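Long-range contacts in DUF3013 family protein (PDB 3NAT), which is of unknown function but adopts an alpha-beta half-sandwich fold that is found here as a two-chain assembly: residues V39-Y44 and D70-Y75; P92-K97 and E156-Y161; R100-D105 and A145-V150; K112-E117 and L136-A141. One frame throughout, in Å; residues are numbered along the deposited sequence.

Contact 1 of 4, residues V39-Y44 and D70-Y75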
# COMPACT_ATOMS: atom_id res chain seq x y z
N VAL A 39 13.83 -3.68 1.70
CA VAL A 39 14.83 -4.72 1.83
C VAL A 39 15.21 -5.22 0.45
O VAL A 39 14.39 -5.83 -0.23
CB VAL A 39 14.29 -5.91 2.62
CG1 VAL A 39 15.32 -7.02 2.69
CG2 VAL A 39 13.87 -5.46 4.01
N ILE A 40 16.44 -4.95 0.04
CA ILE A 40 16.92 -5.41 -1.26
C ILE A 40 17.57 -6.76 -1.14
O ILE A 40 18.18 -7.10 -0.14
CB ILE A 40 17.96 -4.47 -1.87
CG1 ILE A 40 17.74 -3.03 -1.40
CG2 ILE A 40 17.97 -4.63 -3.39
CD1 ILE A 40 16.41 -2.46 -1.75
N VAL A 41 17.48 -7.52 -2.22
CA VAL A 41 17.80 -8.92 -2.19
C VAL A 41 18.39 -9.33 -3.54
O VAL A 41 17.84 -8.98 -4.58
CB VAL A 41 16.51 -9.70 -1.88
CG1 VAL A 41 16.38 -10.91 -2.76
CG2 VAL A 41 16.46 -10.07 -0.42
N ARG A 42 19.52 -10.03 -3.52
CA ARG A 42 20.15 -10.46 -4.76
C ARG A 42 20.56 -11.92 -4.72
O ARG A 42 21.29 -12.34 -3.83
CB ARG A 42 21.39 -9.63 -5.08
CG ARG A 42 21.11 -8.21 -5.50
CD ARG A 42 21.87 -7.25 -4.62
NE ARG A 42 22.40 -6.12 -5.38
CZ ARG A 42 23.42 -5.38 -4.97
NH1 ARG A 42 23.85 -4.37 -5.72
NH2 ARG A 42 24.02 -5.65 -3.82
N LEU A 43 20.11 -12.69 -5.71
CA LEU A 43 20.61 -14.04 -5.92
C LEU A 43 21.57 -14.07 -7.11
O LEU A 43 21.39 -13.36 -8.10
CB LEU A 43 19.46 -15.02 -6.16
CG LEU A 43 18.45 -15.15 -5.02
CD1 LEU A 43 17.42 -16.23 -5.31
CD2 LEU A 43 19.16 -15.43 -3.71
N TYR A 44 22.61 -14.90 -7.01
CA TYR A 44 23.53 -15.11 -8.12
C TYR A 44 23.55 -16.58 -8.52
O TYR A 44 23.27 -17.46 -7.71
CB TYR A 44 24.93 -14.63 -7.76
CG TYR A 44 25.00 -13.17 -7.37
CD1 TYR A 44 25.02 -12.17 -8.33
CD2 TYR A 44 25.06 -12.79 -6.04
CE1 TYR A 44 25.09 -10.83 -7.98
CE2 TYR A 44 25.13 -11.46 -5.67
CZ TYR A 44 25.14 -10.48 -6.64
OH TYR A 44 25.21 -9.16 -6.27
N ASP A 70 15.65 -8.22 -6.26
CA ASP A 70 14.27 -7.87 -5.94
C ASP A 70 14.22 -7.06 -4.65
O ASP A 70 15.24 -6.84 -4.00
CB ASP A 70 13.41 -9.13 -5.83
CG ASP A 70 11.97 -8.89 -6.26
OD1 ASP A 70 11.49 -7.73 -6.16
OD2 ASP A 70 11.32 -9.86 -6.71
N GLY A 71 13.02 -6.60 -4.29
CA GLY A 71 12.84 -5.78 -3.11
C GLY A 71 11.51 -5.98 -2.41
O GLY A 71 10.48 -6.24 -3.05
N LEU A 72 11.55 -5.86 -1.08
CA LEU A 72 10.38 -5.98 -0.22
C LEU A 72 10.20 -4.68 0.56
O LEU A 72 11.13 -4.23 1.22
CB LEU A 72 10.57 -7.16 0.73
CG LEU A 72 10.77 -8.53 0.08
CD1 LEU A 72 12.21 -8.71 -0.37
CD2 LEU A 72 10.38 -9.64 1.03
N LEU A 73 9.01 -4.09 0.50
CA LEU A 73 8.84 -2.73 1.02
C LEU A 73 7.96 -2.59 2.26
O LEU A 73 6.89 -3.19 2.36
CB LEU A 73 8.29 -1.83 -0.08
CG LEU A 73 8.32 -0.33 0.21
CD1 LEU A 73 9.75 0.17 0.13
CD2 LEU A 73 7.45 0.40 -0.79
N PHE A 74 8.41 -1.77 3.20
CA PHE A 74 7.61 -1.40 4.35
C PHE A 74 7.16 0.04 4.17
O PHE A 74 7.99 0.92 3.91
CB PHE A 74 8.44 -1.50 5.61
CG PHE A 74 8.76 -2.90 6.00
CD1 PHE A 74 7.86 -3.64 6.75
CD2 PHE A 74 9.96 -3.48 5.65
CE1 PHE A 74 8.15 -4.94 7.13
CE2 PHE A 74 10.25 -4.78 6.02
CZ PHE A 74 9.34 -5.51 6.76
N TYR A 75 5.87 0.30 4.32
CA TYR A 75 5.36 1.63 4.04
C TYR A 75 4.28 2.06 5.00
O TYR A 75 3.56 1.24 5.56
CB TYR A 75 4.80 1.69 2.62
CG TYR A 75 3.52 0.91 2.45
CD1 TYR A 75 2.29 1.54 2.32
CD2 TYR A 75 3.53 -0.48 2.43
CE1 TYR A 75 1.11 0.82 2.16
CE2 TYR A 75 2.37 -1.20 2.28
CZ TYR A 75 1.16 -0.55 2.13
OH TYR A 75 0.00 -1.29 1.98
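The carbonyl oxygen of Val39 is gripped twice from the strand 65-75. The N-H of Leu72 donates to Val39 O at 3.0 Å, lying in the carbonyl plane on a lone pair, and the CA-H of Gly71 adds a weaker contact, Gly71 CA to Val39 O being 3.3 Å. The amide of Val39 returns a nearly straight bond to Leu72 O (2.8 Å, 174° at the hydrogen), so Val39 and Leu72 form a hydrogen-bonded antiparallel pair. Two residues on, Val41 and Asp70 form another, with Val41 N 2.9 Å from Asp70 O; this bond is more bent, 133° at the hydrogen. Between them Ile40 faces Gly71 as a non-hydrogen-bonded pair, where Ile40 has no side chain opposite it.

Val39, Val41 and Leu72 project from one face. Val39 CG1 is anti to the backbone N, which puts CG2 beside that N and brings it to the edge of the Phe74 ring, 4.2 Å from CE2; the two side chains run alongside each other, pointing the same way. The Asp70 carboxylate turns away from the partner strand and instead takes the amide of Gly71 on the anti lone pair of OD1, a bond that would restrain its rotation.

The paired strands are the two inner ones of the four-stranded mixed sheet, flanked by 25-31 and 90-92. Helix 101-125 lies over the valine and leucine face, with Phe107 on Val39 and Leu72, Leu111 on Leu72 and Leu115 on Val41, while Phe107 also meets Phe74 edge-to-face.

Contact 2 of 4, residues P92-K97 and E156-Y161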
# COMPACT_ATOMS: atom_id res chain seq x y z
N PRO A 92 2.55 -2.93 5.04
CA PRO A 92 2.17 -1.69 5.71
C PRO A 92 2.50 -1.75 7.18
O PRO A 92 2.40 -2.81 7.79
CB PRO A 92 0.65 -1.65 5.53
CG PRO A 92 0.24 -3.10 5.45
CD PRO A 92 1.40 -3.83 4.82
N TYR A 93 2.92 -0.62 7.74
CA TYR A 93 3.13 -0.51 9.17
C TYR A 93 2.33 0.68 9.67
O TYR A 93 1.89 1.51 8.86
CB TYR A 93 4.61 -0.36 9.49
CG TYR A 93 5.23 0.92 8.99
CD1 TYR A 93 5.86 0.98 7.75
CD2 TYR A 93 5.20 2.08 9.76
CE1 TYR A 93 6.43 2.16 7.29
CE2 TYR A 93 5.77 3.26 9.32
CZ TYR A 93 6.38 3.30 8.08
OH TYR A 93 6.94 4.47 7.63
N GLU A 94 2.14 0.78 10.99
CA GLU A 94 1.20 1.74 11.57
C GLU A 94 1.82 3.05 11.97
O GLU A 94 1.86 3.37 13.16
CB GLU A 94 0.52 1.15 12.80
CG GLU A 94 -0.16 -0.17 12.57
CD GLU A 94 -1.07 -0.53 13.70
OE1 GLU A 94 -1.40 0.37 14.51
OE2 GLU A 94 -1.46 -1.72 13.79
N GLY A 95 2.25 3.84 11.00
CA GLY A 95 2.90 5.09 11.32
C GLY A 95 3.91 4.83 12.42
O GLY A 95 4.70 3.88 12.33
N LYS A 96 3.87 5.62 13.48
CA LYS A 96 4.92 5.52 14.50
C LYS A 96 4.89 4.22 15.30
O LYS A 96 5.95 3.69 15.62
CB LYS A 96 4.93 6.75 15.42
CG LYS A 96 6.34 7.20 15.80
CD LYS A 96 6.45 8.71 15.89
CE LYS A 96 7.91 9.18 15.92
NZ LYS A 96 8.04 10.66 15.87
N LYS A 97 3.70 3.70 15.60
CA LYS A 97 3.56 2.43 16.32
C LYS A 97 4.48 1.34 15.79
O LYS A 97 4.99 0.51 16.56
CB LYS A 97 2.13 1.90 16.25
CG LYS A 97 1.10 2.68 17.03
CD LYS A 97 -0.20 1.88 17.15
CE LYS A 97 -0.14 0.85 18.28
NZ LYS A 97 1.04 -0.05 18.17
N GLU A 156 3.52 -10.37 22.87
CA GLU A 156 3.42 -9.25 21.94
C GLU A 156 4.32 -8.10 22.36
O GLU A 156 4.39 -7.76 23.54
CB GLU A 156 1.97 -8.77 21.82
CG GLU A 156 1.79 -7.61 20.86
CD GLU A 156 0.35 -7.16 20.78
OE1 GLU A 156 -0.49 -7.74 21.50
OE2 GLU A 156 0.06 -6.22 20.02
N GLN A 157 5.00 -7.52 21.39
CA GLN A 157 5.87 -6.39 21.63
C GLN A 157 5.95 -5.64 20.32
O GLN A 157 6.08 -6.24 19.26
CB GLN A 157 7.26 -6.85 22.05
CG GLN A 157 8.27 -5.72 22.14
CD GLN A 157 9.69 -6.21 22.41
OE1 GLN A 157 10.65 -5.44 22.32
NE2 GLN A 157 9.82 -7.49 22.75
N TRP A 158 5.85 -4.32 20.38
CA TRP A 158 5.85 -3.51 19.17
C TRP A 158 7.19 -2.89 18.96
O TRP A 158 7.91 -2.58 19.90
CB TRP A 158 4.79 -2.42 19.26
CG TRP A 158 3.42 -2.96 19.19
CD1 TRP A 158 2.73 -3.60 20.18
CD2 TRP A 158 2.57 -2.94 18.05
NE1 TRP A 158 1.49 -3.97 19.72
CE2 TRP A 158 1.36 -3.57 18.42
CE3 TRP A 158 2.70 -2.44 16.76
CZ2 TRP A 158 0.30 -3.72 17.54
CZ3 TRP A 158 1.64 -2.58 15.88
CH2 TRP A 158 0.46 -3.21 16.28
N ILE A 159 7.54 -2.71 17.70
CA ILE A 159 8.82 -2.16 17.34
C ILE A 159 8.57 -0.98 16.44
O ILE A 159 8.17 -1.13 15.29
CB ILE A 159 9.69 -3.21 16.67
CG1 ILE A 159 10.22 -4.16 17.74
CG2 ILE A 159 10.83 -2.55 15.91
CD1 ILE A 159 10.85 -5.39 17.18
N ALA A 160 8.79 0.21 16.99
CA ALA A 160 8.36 1.44 16.37
C ALA A 160 9.17 1.82 15.16
O ALA A 160 10.19 1.20 14.85
CB ALA A 160 8.40 2.55 17.38
N TYR A 161 8.71 2.85 14.47
CA TYR A 161 9.39 3.38 13.31
C TYR A 161 10.30 4.52 13.76
O TYR A 161 9.91 5.34 14.59
CB TYR A 161 8.36 3.87 12.31
CG TYR A 161 8.92 4.48 11.05
CD1 TYR A 161 9.14 5.84 10.96
CD2 TYR A 161 9.19 3.70 9.94
CE1 TYR A 161 9.63 6.41 9.80
CE2 TYR A 161 9.69 4.26 8.78
CZ TYR A 161 9.90 5.62 8.72
OH TYR A 161 10.39 6.18 7.57
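Tyr93 lies against Tyr161 in an offset arrangement, the two ring planes only 10° apart but slid so far that the rings barely overlap, with centroids 4.8 Å from each other. The shift brings the Tyr93 hydroxyl over one face of the Tyr161 ring, toward its rim, and sets Tyr93 CZ 3.4 Å from Tyr161 CD2. Tyr161 has CG anti to the backbone N, whereas Tyr93 CG takes the crowded position between N and the carbonyl carbon. Each hydroxyl has a polar partner beyond the two segments: Tyr93 OH bonds to the carbonyl of His35, and Tyr161 OH to the indole N-H of Trp30.

The backbones are joined by one bond, Tyr161 N to Lys96 O at 3.1 Å, straight at the hydrogen (165°) although the donor stands above the carbonyl plane. Glu94 is the centre of an inverse gamma turn closed by Gly95, whose phi is positive, and the chain thereby swings Lys96 and Lys97 beside residues 158-161, just before strand 99-100 pairs with 158-159.

At the other end Lys97 bends at chi3 and chi4 so that its ammonium stands over the six-membered ring of Trp158, NZ 3.2 Å from the centroid and 13° off the normal. Glu94 reaches the same indole at its edge, OE2 3.5 Å from CH2, its carboxylate steeply inclined to the ring. A cation over the face and an anion at the rim match the charge distribution of an indole, which is consistent with both groups being ionised in this partly exposed site.

Contact 3 of 4, residues R100-D105 and A145-V150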
# COMPACT_ATOMS: atom_id res chain seq x y z
N ARG A 100 4.29 -5.12 15.14
CA ARG A 100 4.53 -6.09 16.18
C ARG A 100 5.84 -6.80 15.85
O ARG A 100 6.17 -7.03 14.69
CB ARG A 100 3.39 -7.09 16.26
CG ARG A 100 2.17 -6.57 17.01
CD ARG A 100 0.94 -7.41 16.71
NE ARG A 100 1.18 -8.83 16.94
CZ ARG A 100 1.04 -9.79 16.02
NH1 ARG A 100 0.66 -9.49 14.79
NH2 ARG A 100 1.27 -11.06 16.35
N LYS A 101 6.59 -7.14 16.89
CA LYS A 101 7.85 -7.83 16.72
C LYS A 101 7.63 -9.12 15.94
O LYS A 101 8.41 -9.47 15.06
CB LYS A 101 8.44 -8.13 18.09
CG LYS A 101 9.85 -8.66 18.08
CD LYS A 101 10.31 -8.90 19.49
CE LYS A 101 11.12 -10.18 19.59
NZ LYS A 101 12.44 -10.05 18.92
N ALA A 102 6.54 -9.82 16.26
CA ALA A 102 6.24 -11.13 15.67
C ALA A 102 6.17 -11.07 14.16
O ALA A 102 6.53 -12.02 13.47
CB ALA A 102 4.94 -11.67 16.23
N VAL A 103 5.70 -9.94 13.66
CA VAL A 103 5.62 -9.72 12.23
C VAL A 103 7.00 -9.48 11.64
O VAL A 103 7.34 -10.04 10.60
CB VAL A 103 4.79 -8.48 11.93
CG1 VAL A 103 4.84 -8.15 10.45
CG2 VAL A 103 3.38 -8.70 12.41
N LEU A 104 7.78 -8.63 12.29
CA LEU A 104 9.14 -8.40 11.85
C LEU A 104 9.86 -9.73 11.81
O LEU A 104 10.63 -10.01 10.90
CB LEU A 104 9.87 -7.45 12.79
CG LEU A 104 9.89 -5.95 12.49
CD1 LEU A 104 9.94 -5.71 11.01
CD2 LEU A 104 8.69 -5.26 13.09
N ASP A 105 9.60 -10.56 12.81
CA ASP A 105 10.29 -11.83 12.94
C ASP A 105 9.81 -12.85 11.92
O ASP A 105 10.62 -13.54 11.31
CB ASP A 105 10.12 -12.38 14.34
CG ASP A 105 11.01 -11.68 15.34
OD1 ASP A 105 11.97 -11.02 14.89
OD2 ASP A 105 10.76 -11.79 16.57
N ALA A 145 1.50 -17.69 8.46
CA ALA A 145 1.74 -18.87 9.28
C ALA A 145 3.04 -18.72 10.03
O ALA A 145 3.16 -19.17 11.15
CB ALA A 145 1.76 -20.13 8.43
N MSE A 146 4.02 -18.09 9.40
CA MSE A 146 5.29 -17.86 10.06
C MSE A 146 5.08 -16.95 11.26
O MSE A 146 5.52 -17.26 12.36
CB MSE A 146 6.30 -17.22 9.12
CG MSE A 146 7.73 -17.37 9.63
SE MSE A 146 8.37 -19.22 9.59
CE MSE A 146 8.22 -19.55 7.68
N ILE A 147 4.40 -15.84 11.02
CA ILE A 147 4.04 -14.92 12.08
C ILE A 147 3.31 -15.63 13.23
O ILE A 147 3.65 -15.45 14.39
CB ILE A 147 3.17 -13.81 11.53
CG1 ILE A 147 3.94 -13.05 10.46
CG2 ILE A 147 2.77 -12.87 12.62
CD1 ILE A 147 3.11 -12.02 9.74
N LYS A 148 2.31 -16.45 12.90
CA LYS A 148 1.58 -17.21 13.91
C LYS A 148 2.54 -18.06 14.72
O LYS A 148 2.39 -18.20 15.93
CB LYS A 148 0.53 -18.14 13.28
CG LYS A 148 -0.64 -17.46 12.58
CD LYS A 148 -1.95 -18.19 12.88
CE LYS A 148 -3.04 -17.93 11.84
NZ LYS A 148 -3.02 -18.91 10.70
N LYS A 149 3.51 -18.64 14.04
CA LYS A 149 4.41 -19.59 14.67
C LYS A 149 5.33 -18.90 15.67
O LYS A 149 5.70 -19.48 16.70
CB LYS A 149 5.20 -20.37 13.60
CG LYS A 149 4.43 -21.58 13.05
CD LYS A 149 5.31 -22.44 12.15
CE LYS A 149 5.51 -21.80 10.79
NZ LYS A 149 6.41 -22.59 9.91
N VAL A 150 5.68 -17.65 15.38
CA VAL A 150 6.45 -16.82 16.28
C VAL A 150 5.55 -16.23 17.38
O VAL A 150 5.93 -16.17 18.55
CB VAL A 150 7.13 -15.65 15.52
CG1 VAL A 150 7.70 -14.63 16.50
CG2 VAL A 150 8.21 -16.17 14.56
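Two flat groups border this helix pair, the guanidinium of Arg100 and the carboxylate of Asp105. The guanidinium meets Ile147 obliquely, its NH2 being 4.4 Å from the CG2 methyl, while the aliphatic part of the same side chain packs on Trp158. At Asp105 it is chiefly the methylene that touches the partner, CB lying 3.9 Å from Val150 CG1, and the two side chains cross at about a right angle. The carboxylate oxygens have partners away from helix 140-151: OD1 bonds to the hydroxyl of Tyr12 of helix 9-20, and OD2 makes a weak salt bridge to Lys101 NZ. Glu154 brings a like charge close to OD2, which may raise the affinity of this cluster for a proton, though Lys101 would oppose that.

The segments belong to helix 101-125, which packs on the sheet of the alpha-beta half sandwich, and helix 140-151, which packs on helix 101-125. Over the short segments 101-105 and 145-150 the axes make 127° between their N-to-C directions and come within 8.2 Å. The close approach is consistent with the small methyl of Ala102 at the crossing; the nearest CA atoms are those of Val103 and Ile147, 5.4 Å apart.

Ile147 and Val150, one turn apart, straddle Ala102. Ile147 has CG2 anti to the backbone N, and that methyl comes 3.9 Å from Ala102 O and also meets Val103 CG2. Val150 likewise holds CG1 anti to its N (chi1 169°), which carries the methyl across to Ala102, 4.1 Å from its CB. Arg100 occupies the N-cap position of its helix.

Contact 4 of 4, residues K112-E117 and L136-A141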
# COMPACT_ATOMS: atom_id res chain seq x y z
N LYS A 112 13.68 -16.01 4.60
CA LYS A 112 14.73 -17.00 4.43
C LYS A 112 14.21 -18.15 3.59
O LYS A 112 14.85 -18.56 2.63
CB LYS A 112 15.27 -17.49 5.76
CG LYS A 112 16.31 -18.59 5.60
CD LYS A 112 16.93 -19.01 6.92
CE LYS A 112 17.57 -20.38 6.77
NZ LYS A 112 18.43 -20.48 5.55
N VAL A 113 13.03 -18.66 3.94
CA VAL A 113 12.37 -19.70 3.16
C VAL A 113 12.26 -19.27 1.70
O VAL A 113 12.62 -20.02 0.79
CB VAL A 113 10.95 -19.96 3.71
CG1 VAL A 113 10.09 -20.65 2.68
CG2 VAL A 113 11.01 -20.76 4.97
N VAL A 114 11.76 -18.06 1.49
CA VAL A 114 11.59 -17.53 0.15
C VAL A 114 12.90 -17.52 -0.65
O VAL A 114 12.90 -17.79 -1.85
CB VAL A 114 10.95 -16.12 0.22
CG1 VAL A 114 11.15 -15.35 -1.07
CG2 VAL A 114 9.48 -16.23 0.54
N LEU A 115 14.01 -17.23 0.00
CA LEU A 115 15.28 -17.16 -0.70
C LEU A 115 15.90 -18.53 -0.87
O LEU A 115 16.64 -18.78 -1.82
CB LEU A 115 16.25 -16.23 0.04
CG LEU A 115 15.82 -14.76 0.03
CD1 LEU A 115 16.85 -13.83 0.64
CD2 LEU A 115 15.55 -14.34 -1.39
N ASP A 116 15.61 -19.43 0.06
CA ASP A 116 16.08 -20.79 -0.08
C ASP A 116 15.43 -21.33 -1.33
O ASP A 116 16.09 -21.67 -2.31
CB ASP A 116 15.65 -21.64 1.11
CG ASP A 116 16.52 -21.43 2.34
OD1 ASP A 116 17.56 -20.75 2.24
OD2 ASP A 116 16.14 -21.95 3.41
N GLU A 117 14.10 -21.39 -1.30
CA GLU A 117 13.34 -21.94 -2.40
C GLU A 117 13.71 -21.18 -3.66
O GLU A 117 13.76 -21.74 -4.76
CB GLU A 117 11.84 -21.87 -2.11
CG GLU A 117 10.99 -22.76 -3.00
CD GLU A 117 11.39 -24.23 -2.97
OE1 GLU A 117 12.03 -24.65 -1.98
OE2 GLU A 117 11.06 -24.95 -3.94
N LEU A 136 10.55 -14.91 -7.74
CA LEU A 136 10.45 -15.21 -6.33
C LEU A 136 8.97 -15.29 -5.95
O LEU A 136 8.15 -14.54 -6.48
CB LEU A 136 11.13 -14.12 -5.52
CG LEU A 136 12.47 -14.46 -4.88
CD1 LEU A 136 13.21 -15.51 -5.67
CD2 LEU A 136 13.30 -13.20 -4.70
N HIS A 137 8.64 -16.19 -5.04
CA HIS A 137 7.25 -16.38 -4.67
C HIS A 137 6.98 -16.05 -3.22
O HIS A 137 7.53 -16.67 -2.31
CB HIS A 137 6.80 -17.80 -5.00
CG HIS A 137 7.02 -18.17 -6.43
ND1 HIS A 137 6.25 -17.66 -7.46
CD2 HIS A 137 7.95 -18.97 -7.01
CE1 HIS A 137 6.68 -18.15 -8.61
NE2 HIS A 137 7.71 -18.94 -8.36
N TRP A 138 6.14 -15.05 -3.00
CA TRP A 138 5.76 -14.65 -1.67
C TRP A 138 4.31 -15.03 -1.43
O TRP A 138 3.40 -14.34 -1.88
CB TRP A 138 5.98 -13.15 -1.49
CG TRP A 138 5.69 -12.68 -0.13
CD1 TRP A 138 4.46 -12.39 0.40
CD2 TRP A 138 6.64 -12.45 0.91
NE1 TRP A 138 4.60 -11.99 1.70
CE2 TRP A 138 5.92 -12.02 2.04
CE3 TRP A 138 8.03 -12.57 0.99
CZ2 TRP A 138 6.56 -11.70 3.24
CZ3 TRP A 138 8.65 -12.25 2.19
CH2 TRP A 138 7.91 -11.82 3.29
N GLU A 139 4.09 -16.14 -0.74
CA GLU A 139 2.75 -16.61 -0.39
C GLU A 139 2.33 -16.08 0.96
O GLU A 139 2.79 -16.56 2.00
CB GLU A 139 2.72 -18.14 -0.34
CG GLU A 139 3.00 -18.81 -1.65
CD GLU A 139 1.81 -18.75 -2.58
OE1 GLU A 139 0.68 -18.54 -2.09
OE2 GLU A 139 2.01 -18.92 -3.81
N PRO A 140 1.45 -15.09 0.97
CA PRO A 140 0.91 -14.45 2.18
C PRO A 140 0.52 -15.48 3.23
O PRO A 140 0.87 -15.33 4.40
CB PRO A 140 -0.34 -13.76 1.66
CG PRO A 140 -0.04 -13.46 0.22
CD PRO A 140 0.85 -14.57 -0.27
N ALA A 141 -0.20 -16.52 2.82
CA ALA A 141 -0.61 -17.57 3.73
C ALA A 141 0.58 -18.23 4.46
O ALA A 141 0.46 -18.65 5.60
CB ALA A 141 -1.42 -18.61 3.01
O HOH W 1 10.77 -18.28 -3.65
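Val114 and Trp138 meet at about a right angle, the valine directed at the loop and the indole coming across it. Val114 CG2, anti to the carbonyl carbon, approaches Trp138 obliquely and lies 4.0 Å from CE3 on the benzo ring. The same methyl sits 3.5 Å from His137 O, so Val114 meets loop backbone as well as a side chain. The other methyl, CG1, anti to the backbone N, touches Leu136, 4.1 Å from its CG; here the two side chains cross obliquely. Leu115 starts off away from the loop, yet its CD2 bends back to Leu136 CD2 at 4.2 Å, again with an oblique crossing.

Residues 136-139 run as a non-helical lead-in beside helix 101-125 before helix 140-151 begins, with Glu139 at its N-cap position and Pro140 as its first residue. The lead-in runs alongside the helix, and its side chains reach the sheet: Leu136 rests on Phe68 and Trp138 on Leu72, both of strand 65-75. Trp138 is further held edge-to-face by Tyr110 and Phe143, and the Tyr110 hydroxyl bonds to the amide of Glu139.

One water links the two backbones. It donates to Val114 O at 2.8 Å and accepts from His137 N at a longer 3.3 Å, giving the amide of His137 a polar partner beside an otherwise apolar patch. Away from the loop, Lys112 and Asp116 form a weak salt bridge along their own helix, and Asp116 OD1 is also hydrogen-bonded to the hydroxyl of Tyr24.

In the fold
From the N terminus, contact 1 closes first, joining strands 36-46 and 65-75 at the middle of the mixed sheet before any other contact opens. The chain then enters contact 2 straight after strand 90-92, with Tyr93 N hydrogen-bonded to Tyr75 O of contact 1. The loop that contact 2 closes with the C-terminal strand 158-159 holds the other two: contact 3 nests within it, and contact 4 within contact 3, so none cross. Contacts 3 and 4 both join helix 101-125 to 140-151 or its lead-in. Contact 4 also packs on contact 1 through Trp138 and Leu72, tying helices to sheet, while contacts 2 and 3 meet where Gln157 O bonds to Lys101 N.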